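PDB 4U46: avidin, which binds biotin in its natural form and is here an engineered variant, probably made as a receptor for other small molecules. Local coordinates for residues G35-T40 against G120-T125; G55-I60 against T64-G69. All coordinates share one frame; numbering follows the deposited sequence.

In the fold
Both contacts are buried, yet they hold the barrel in different ways. The centre of contact 1 lies about 6 Å from that of the chain; it joins strands 32-40 and 117-126, which are not neighbours in the sheet, and side chains alone meet, across the interior. Contact 2, whose centre is about 12 Å from the chain's, zips together the neighbouring strands 48-57 and 67-73 through backbone hydrogen bonds, and the third subunit covers part of it. Strands 32-40 and 48-57 are themselves adjacent, so one sheet carries both contacts, although their centres stand about 17 Å apart and they do not touch. Along the chain, contact 2 falls inside the loop that contact 1 closes.

Contact 1: residues G35-T40 against G120-T125; sequences GTYIAT and GYNIFT. Unlike the reference sequence in segment 35-40: Ala39 (reference Thr), Thr40 (reference Ala). Unlike the reference sequence in segment 120-125: Tyr121 (reference Ile).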
ATOM      1  N   GLY A  35      -7.565  -5.646 -22.643  1.00 25.45           N
ATOM      2  CA  GLY A  35      -8.356  -6.801 -22.315  1.00 24.93           C
ATOM      3  C   GLY A  35      -9.612  -6.392 -21.620  1.00 25.00           C
ATOM      4  O   GLY A  35     -10.028  -5.228 -21.700  1.00 21.46           O
ATOM      5  N   THR A  36     -10.190  -7.348 -20.911  1.00 24.85           N
ATOM      6  CA  THR A  36     -11.437  -7.152 -20.224  1.00 27.39           C
ATOM      7  C   THR A  36     -11.394  -7.811 -18.873  1.00 25.78           C
ATOM      8  O   THR A  36     -10.887  -8.925 -18.718  1.00 28.12           O
ATOM      9  CB  THR A  36     -12.611  -7.698 -21.075  1.00 32.73           C
ATOM     10  OG1 THR A  36     -12.583  -7.047 -22.357  1.00 34.84           O
ATOM     11  CG2 THR A  36     -13.958  -7.364 -20.425  1.00 36.38           C
ATOM     12  N   TYR A  37     -11.858  -7.078 -17.880  1.00 24.69           N
ATOM     13  CA  TYR A  37     -11.958  -7.564 -16.522  1.00 26.41           C
ATOM     14  C   TYR A  37     -13.438  -7.878 -16.208  1.00 26.45           C
ATOM     15  O   TYR A  37     -14.295  -7.041 -16.369  1.00 25.34           O
ATOM     16  CB  TYR A  37     -11.437  -6.508 -15.551  1.00 25.35           C
ATOM     17  CG  TYR A  37     -10.942  -7.091 -14.233  1.00 28.13           C
ATOM     18  CD1 TYR A  37     -11.815  -7.425 -13.212  1.00 27.55           C
ATOM     19  CD2 TYR A  37      -9.580  -7.310 -14.023  1.00 29.33           C
ATOM     20  CE1 TYR A  37     -11.353  -7.937 -12.000  1.00 29.16           C
ATOM     21  CE2 TYR A  37      -9.124  -7.831 -12.834  1.00 28.78           C
ATOM     22  CZ  TYR A  37     -10.004  -8.159 -11.837  1.00 29.48           C
ATOM     23  OH  TYR A  37      -9.489  -8.660 -10.667  1.00 34.65           O
ATOM     24  N   ILE A  38     -13.707  -9.100 -15.781  1.00 31.16           N
ATOM     25  CA  ILE A  38     -15.055  -9.562 -15.533  1.00 35.66           C
ATOM     26  C   ILE A  38     -15.172  -9.960 -14.090  1.00 36.25           C
ATOM     27  O   ILE A  38     -14.421 -10.816 -13.612  1.00 34.48           O
ATOM     28  CB  ILE A  38     -15.368 -10.769 -16.461  1.00 41.81           C
ATOM     29  CG1 ILE A  38     -15.332 -10.330 -17.927  1.00 41.81           C
ATOM     30  CG2 ILE A  38     -16.718 -11.400 -16.131  1.00 44.60           C
ATOM     31  CD1 ILE A  38     -14.032 -10.644 -18.630  1.00 48.10           C
ATOM     32  N   ALA A  39     -16.114  -9.337 -13.384  1.00 36.39           N
ATOM     33  CA  ALA A  39     -16.328  -9.595 -11.962  1.00 39.75           C
ATOM     34  C   ALA A  39     -17.819  -9.731 -11.635  1.00 44.97           C
ATOM     35  O   ALA A  39     -18.696  -9.247 -12.393  1.00 39.31           O
ATOM     36  CB  ALA A  39     -15.737  -8.461 -11.142  1.00 40.70           C
ATOM     37  N   THR A  40     -18.106 -10.379 -10.503  1.00 48.97           N
ATOM     38  CA  THR A  40     -19.485 -10.443  -9.973  1.00 54.99           C
ATOM     39  C   THR A  40     -19.697  -9.231  -9.112  1.00 54.10           C
ATOM     40  O   THR A  40     -18.820  -8.880  -8.330  1.00 52.46           O
ATOM     41  CB  THR A  40     -19.737 -11.641  -9.031  1.00 59.47           C
ATOM     42  OG1 THR A  40     -19.019 -11.446  -7.799  1.00 65.40           O
ATOM     43  CG2 THR A  40     -19.337 -12.963  -9.670  1.00 59.84           C
ATOM     44  N   GLY A 120      -4.752  -3.988  -1.975  1.00 17.94           N
ATOM     45  CA  GLY A 120      -4.944  -5.415  -1.802  1.00 18.76           C
ATOM     46  C   GLY A 120      -4.137  -6.183  -2.783  1.00 19.59           C
ATOM     47  O   GLY A 120      -3.173  -5.652  -3.388  1.00 19.30           O
ATOM     48  N   TYR A 121      -4.484  -7.465  -2.929  1.00 19.59           N
ATOM     49  CA  TYR A 121      -3.701  -8.350  -3.758  1.00 22.11           C
ATOM     50  C   TYR A 121      -4.590  -9.329  -4.520  1.00 23.27           C
ATOM     51  O   TYR A 121      -5.759  -9.473  -4.169  1.00 20.49           O
ATOM     52  CB  TYR A 121      -2.693  -9.050  -2.898  1.00 24.61           C
ATOM     53  CG  TYR A 121      -3.329  -9.834  -1.742  1.00 25.67           C
ATOM     54  CD1 TYR A 121      -3.617  -9.197  -0.548  1.00 28.63           C
ATOM     55  CD2 TYR A 121      -3.584 -11.182  -1.836  1.00 28.29           C
ATOM     56  CE1 TYR A 121      -4.165  -9.892   0.532  1.00 32.03           C
ATOM     57  CE2 TYR A 121      -4.167 -11.891  -0.759  1.00 28.01           C
ATOM     58  CZ  TYR A 121      -4.438 -11.242   0.424  1.00 29.88           C
ATOM     59  OH  TYR A 121      -4.984 -11.901   1.567  1.00 34.06           O
ATOM     60  N   ASN A 122      -4.077  -9.923  -5.592  1.00 24.75           N
ATOM     61  CA  ASN A 122      -4.769 -11.017  -6.295  1.00 28.37           C
ATOM     62  C   ASN A 122      -3.728 -11.961  -6.897  1.00 29.90           C
ATOM     63  O   ASN A 122      -2.623 -11.528  -7.277  1.00 26.46           O
ATOM     64  CB  ASN A 122      -5.689 -10.497  -7.398  1.00 30.89           C
ATOM     65  CG  ASN A 122      -7.067 -10.180  -6.907  1.00 34.91           C
ATOM     66  OD1 ASN A 122      -7.470  -9.032  -6.947  1.00 39.90           O
ATOM     67  ND2 ASN A 122      -7.788 -11.189  -6.390  1.00 32.67           N
ATOM     68  N   ILE A 123      -4.076 -13.248  -6.928  1.00 26.55           N
ATOM     69  CA  ILE A 123      -3.278 -14.251  -7.562  1.00 24.22           C
ATOM     70  C   ILE A 123      -4.130 -14.863  -8.698  1.00 23.51           C
ATOM     71  O   ILE A 123      -5.237 -15.282  -8.481  1.00 24.43           O
ATOM     72  CB  ILE A 123      -2.800 -15.290  -6.533  1.00 29.01           C
ATOM     73  CG1 ILE A 123      -2.003 -14.618  -5.412  1.00 31.08           C
ATOM     74  CG2 ILE A 123      -2.026 -16.396  -7.243  1.00 27.59           C
ATOM     75  CD1 ILE A 123      -1.585 -15.578  -4.318  1.00 35.50           C
ATOM     76  N   PHE A 124      -3.616 -14.893  -9.913  1.00 21.45           N
ATOM     77  CA  PHE A 124      -4.360 -15.320 -11.076  1.00 22.75           C
ATOM     78  C   PHE A 124      -3.650 -16.534 -11.666  1.00 24.43           C
ATOM     79  O   PHE A 124      -2.407 -16.574 -11.717  1.00 25.11           O
ATOM     80  CB  PHE A 124      -4.384 -14.236 -12.192  1.00 22.47           C
ATOM     81  CG  PHE A 124      -5.135 -13.001 -11.852  1.00 23.49           C
ATOM     82  CD1 PHE A 124      -6.500 -12.925 -12.071  1.00 24.25           C
ATOM     83  CD2 PHE A 124      -4.464 -11.872 -11.330  1.00 27.78           C
ATOM     84  CE1 PHE A 124      -7.202 -11.771 -11.744  1.00 24.89           C
ATOM     85  CE2 PHE A 124      -5.152 -10.690 -11.050  1.00 26.02           C
ATOM     86  CZ  PHE A 124      -6.523 -10.639 -11.238  1.00 25.52           C
ATOM     87  N   THR A 125      -4.428 -17.505 -12.135  1.00 28.29           N
ATOM     88  CA  THR A 125      -3.894 -18.665 -12.859  1.00 26.95           C
ATOM     89  C   THR A 125      -4.747 -18.815 -14.087  1.00 29.23           C
ATOM     90  O   THR A 125      -5.852 -18.281 -14.137  1.00 26.43           O
ATOM     91  CB  THR A 125      -3.974 -19.993 -12.035  1.00 28.08           C
ATOM     92  OG1 THR A 125      -5.299 -20.158 -11.505  1.00 28.62           O
ATOM     93  CG2 THR A 125      -3.014 -19.967 -10.926  1.00 28.63           C
TER
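The Phe124 ring receives the Tyr37 hydroxyl at its edge, in the plane of the ring: OH lies 3.6 Å from Phe124 CZ and 4.0 Å from Phe124 CE1. The two side chains cross at about a right angle. Around them, Leu97 and Thr99 of strand 95-104 and Asn16 of a loop touch Phe124, while the ring of Phe83 meets that of Tyr37 with its plane tilted by about 30°.

Long side chains close the distance between strands that share no backbone bond. The CA atoms of Tyr37 and Phe124 stand 12.1 Å apart, and no hydrogen bond links the two segments. The Tyr37 side chain measures 6.4 Å from its own CA to OH, and with CG anti to the backbone N (chi1 -155°) that length is directed inward. Phe124 carries its CG anti to the carbonyl carbon instead (chi1 -67°), which turns the ring toward Tyr37, so that CZ leads and also lies 4.1 Å from Tyr37 CE2. The phenol oxygen is not left to this apolar edge: His20, whose imidazole is turned steeply against the Tyr37 ring, hydrogen-bonds to it through ND1 and helps to hold the hydroxyl in place.

Only 81 Å² is buried between the segments. Along strand 117-126 the side chains alternate: Phe124 faces the interior, whereas Tyr121, which differs from the reference sequence, stacks on Tyr121 of the second subunit and hydrogen-bonds through its hydroxyl to Lys98 of that subunit. This fits the closed, eight-stranded antiparallel up-and-down barrel of the avidin family, whose interior forms the biotin pocket, and Tyr37 probably lines it.

Contact 2: residues G55-I60 against T64-G69; sequences GTQNTI and TQPTFG
Thr56 and Gly69 form a hydrogen-bonded pair in the antiparallel hairpin of strands 48-57 and 67-73, two neighbouring staves of the avidin barrel. Thr56 N gives a bond of 3.0 Å to Gly69 O, and Gly69 N returns one of 2.9 Å to Thr56 O. Gln57 and Phe68 follow as a non-hydrogen-bonded pair with their CB atoms 4.0 Å apart, while the Phe68 ring turns off from the segment 55-60. The ladder extends one rung beyond the strand, Asn58 N reaching Thr67 O almost straight, at 173°.

Asn58 illustrates how a polar side chain can finish a hairpin. Its CB rests 3.5 Å from Thr67 OG1, a hydroxyl that is itself hydrogen-bonded to Glu78 O and Thr80 OG1 of the third subunit. Beyond CB, the amide carbon stands anti to the backbone N (chi1 167°), which carries the amide toward the turn. There OD1 accepts from Ile60 N, the donor sitting above the carbonyl plane, and closes an Asx turn. ND2 donates to Ile60 O, in the carbonyl plane on a lone pair, and weakly to a water that also accepts from Thr67 N. An alanine here would remove the amide and is likely to leave Ile60 N and O without these mates and the turn freer to move.

Beside it, the extended Gln57 chain crosses Pro66, its OE1 approaching Pro66 CG to 3.6 Å, and Pro66 CB lies 3.6 Å from Asn58 O.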
ATOM      1  N   GLY A  55      -2.851  -1.881 -20.396  1.00 20.84           N
ATOM      2  CA  GLY A  55      -1.572  -1.931 -19.688  1.00 21.01           C
ATOM      3  C   GLY A  55      -0.366  -2.225 -20.524  1.00 21.35           C
ATOM      4  O   GLY A  55      -0.411  -2.253 -21.751  1.00 17.93           O
ATOM      5  N   THR A  56       0.718  -2.492 -19.812  1.00 22.65           N
ATOM      6  CA  THR A  56       1.986  -2.810 -20.429  1.00 24.35           C
ATOM      7  C   THR A  56       2.730  -3.891 -19.648  1.00 22.50           C
ATOM      8  O   THR A  56       2.635  -3.980 -18.416  1.00 20.41           O
ATOM      9  CB  THR A  56       2.906  -1.563 -20.570  1.00 27.20           C
ATOM     10  OG1 THR A  56       3.333  -1.104 -19.294  1.00 30.48           O
ATOM     11  CG2 THR A  56       2.235  -0.417 -21.227  1.00 31.45           C
ATOM     12  N   GLN A  57       3.445  -4.723 -20.380  1.00 20.62           N
ATOM     13  CA  GLN A  57       4.392  -5.613 -19.789  1.00 24.23           C
ATOM     14  C   GLN A  57       5.789  -5.133 -20.156  1.00 24.82           C
ATOM     15  O   GLN A  57       6.026  -4.509 -21.222  1.00 21.54           O
ATOM     16  CB  GLN A  57       4.123  -7.091 -20.159  1.00 28.27           C
ATOM     17  CG  GLN A  57       4.483  -7.538 -21.552  1.00 34.18           C
ATOM     18  CD  GLN A  57       4.558  -9.060 -21.672  1.00 34.69           C
ATOM     19  OE1 GLN A  57       5.599  -9.605 -21.938  1.00 37.44           O
ATOM     20  NE2 GLN A  57       3.464  -9.729 -21.436  1.00 37.51           N
ATOM     21  N   ASN A  58       6.698  -5.313 -19.216  1.00 22.35           N
ATOM     22  CA  ASN A  58       8.092  -4.907 -19.423  1.00 24.79           C
ATOM     23  C   ASN A  58       8.723  -5.744 -20.533  1.00 24.53           C
ATOM     24  O   ASN A  58       8.573  -6.947 -20.512  1.00 26.62           O
ATOM     25  CB  ASN A  58       8.953  -5.208 -18.176  1.00 27.18           C
ATOM     26  CG  ASN A  58      10.453  -5.084 -18.488  1.00 26.74           C
ATOM     27  OD1 ASN A  58      10.876  -4.044 -18.873  1.00 27.06           O
ATOM     28  ND2 ASN A  58      11.215  -6.162 -18.388  1.00 31.43           N
ATOM     29  N   THR A  59       9.448  -5.122 -21.456  1.00 24.77           N
ATOM     30  CA  THR A  59      10.189  -5.857 -22.499  1.00 25.32           C
ATOM     31  C   THR A  59      11.722  -5.766 -22.327  1.00 25.64           C
ATOM     32  O   THR A  59      12.459  -6.439 -23.049  1.00 22.35           O
ATOM     33  CB  THR A  59       9.785  -5.373 -23.912  1.00 27.84           C
ATOM     34  OG1 THR A  59      10.152  -4.008 -24.088  1.00 31.58           O
ATOM     35  CG2 THR A  59       8.281  -5.513 -24.094  1.00 29.03           C
ATOM     36  N   ILE A  60      12.191  -4.955 -21.372  1.00 24.60           N
ATOM     37  CA  ILE A  60      13.640  -4.773 -21.112  1.00 26.88           C
ATOM     38  C   ILE A  60      14.276  -6.105 -20.724  1.00 25.87           C
ATOM     39  O   ILE A  60      13.773  -6.822 -19.838  1.00 24.61           O
ATOM     40  CB  ILE A  60      13.936  -3.680 -20.039  1.00 27.74           C
ATOM     41  CG1 ILE A  60      13.348  -2.327 -20.432  1.00 29.10           C
ATOM     42  CG2 ILE A  60      15.447  -3.434 -19.891  1.00 30.06           C
ATOM     43  CD1 ILE A  60      13.501  -1.977 -21.877  1.00 28.87           C
ATOM     44  N   THR A  64      11.912 -13.925 -19.041  1.00 28.75           N
ATOM     45  CA  THR A  64      10.925 -14.961 -19.124  1.00 28.41           C
ATOM     46  C   THR A  64       9.743 -14.719 -18.176  1.00 26.21           C
ATOM     47  O   THR A  64       8.647 -15.286 -18.376  1.00 25.93           O
ATOM     48  CB  THR A  64      11.540 -16.345 -18.826  1.00 32.31           C
ATOM     49  OG1 THR A  64      12.203 -16.322 -17.567  1.00 33.51           O
ATOM     50  CG2 THR A  64      12.548 -16.731 -19.885  1.00 37.61           C
ATOM     51  N   GLN A  65       9.970 -13.918 -17.131  1.00 25.39           N
ATOM     52  CA  GLN A  65       8.978 -13.686 -16.078  1.00 25.00           C
ATOM     53  C   GLN A  65       8.790 -12.167 -15.901  1.00 21.96           C
ATOM     54  O   GLN A  65       9.289 -11.564 -14.913  1.00 19.58           O
ATOM     55  CB  GLN A  65       9.412 -14.350 -14.777  1.00 25.20           C
ATOM     56  CG  GLN A  65       9.579 -15.857 -14.874  1.00 27.41           C
ATOM     57  CD  GLN A  65      10.010 -16.475 -13.541  1.00 27.21           C
ATOM     58  OE1 GLN A  65       9.281 -17.236 -12.910  1.00 24.93           O
ATOM     59  NE2 GLN A  65      11.169 -16.079 -13.080  1.00 29.53           N
ATOM     60  N   PRO A  66       8.134 -11.539 -16.879  1.00 19.95           N
ATOM     61  CA  PRO A  66       8.164 -10.062 -16.870  1.00 21.61           C
ATOM     62  C   PRO A  66       7.225  -9.413 -15.853  1.00 19.42           C
ATOM     63  O   PRO A  66       6.181  -9.971 -15.495  1.00 19.97           O
ATOM     64  CB  PRO A  66       7.767  -9.685 -18.303  1.00 22.12           C
ATOM     65  CG  PRO A  66       6.942 -10.844 -18.792  1.00 22.58           C
ATOM     66  CD  PRO A  66       7.491 -12.072 -18.088  1.00 19.70           C
ATOM     67  N   THR A  67       7.621  -8.223 -15.383  1.00 18.73           N
ATOM     68  CA  THR A  67       6.707  -7.387 -14.661  1.00 17.55           C
ATOM     69  C   THR A  67       5.651  -6.764 -15.616  1.00 17.03           C
ATOM     70  O   THR A  67       5.838  -6.692 -16.851  1.00 16.97           O
ATOM     71  CB  THR A  67       7.430  -6.295 -13.872  1.00 17.24           C
ATOM     72  OG1 THR A  67       7.996  -5.303 -14.761  1.00 15.34           O
ATOM     73  CG2 THR A  67       8.527  -6.885 -13.008  1.00 17.44           C
ATOM     74  N   PHE A  68       4.577  -6.267 -15.028  1.00 17.08           N
ATOM     75  CA  PHE A  68       3.535  -5.598 -15.785  1.00 17.75           C
ATOM     76  C   PHE A  68       2.692  -4.717 -14.895  1.00 17.97           C
ATOM     77  O   PHE A  68       2.757  -4.777 -13.637  1.00 17.52           O
ATOM     78  CB  PHE A  68       2.657  -6.620 -16.463  1.00 17.74           C
ATOM     79  CG  PHE A  68       1.948  -7.493 -15.491  1.00 20.40           C
ATOM     80  CD1 PHE A  68       0.714  -7.115 -14.968  1.00 21.78           C
ATOM     81  CD2 PHE A  68       2.509  -8.685 -15.085  1.00 20.59           C
ATOM     82  CE1 PHE A  68       0.076  -7.902 -14.017  1.00 23.46           C
ATOM     83  CE2 PHE A  68       1.845  -9.497 -14.173  1.00 22.11           C
ATOM     84  CZ  PHE A  68       0.647  -9.090 -13.626  1.00 22.32           C
ATOM     85  N   GLY A  69       1.945  -3.833 -15.564  1.00 17.70           N
ATOM     86  CA  GLY A  69       0.893  -3.055 -14.921  1.00 17.97           C
ATOM     87  C   GLY A  69      -0.321  -2.854 -15.834  1.00 17.07           C
ATOM     88  O   GLY A  69      -0.202  -2.929 -17.035  1.00 17.53           O
TER
HETATM   89  O   HOH W   1      10.383  -7.475 -16.144  1.00 18.81           O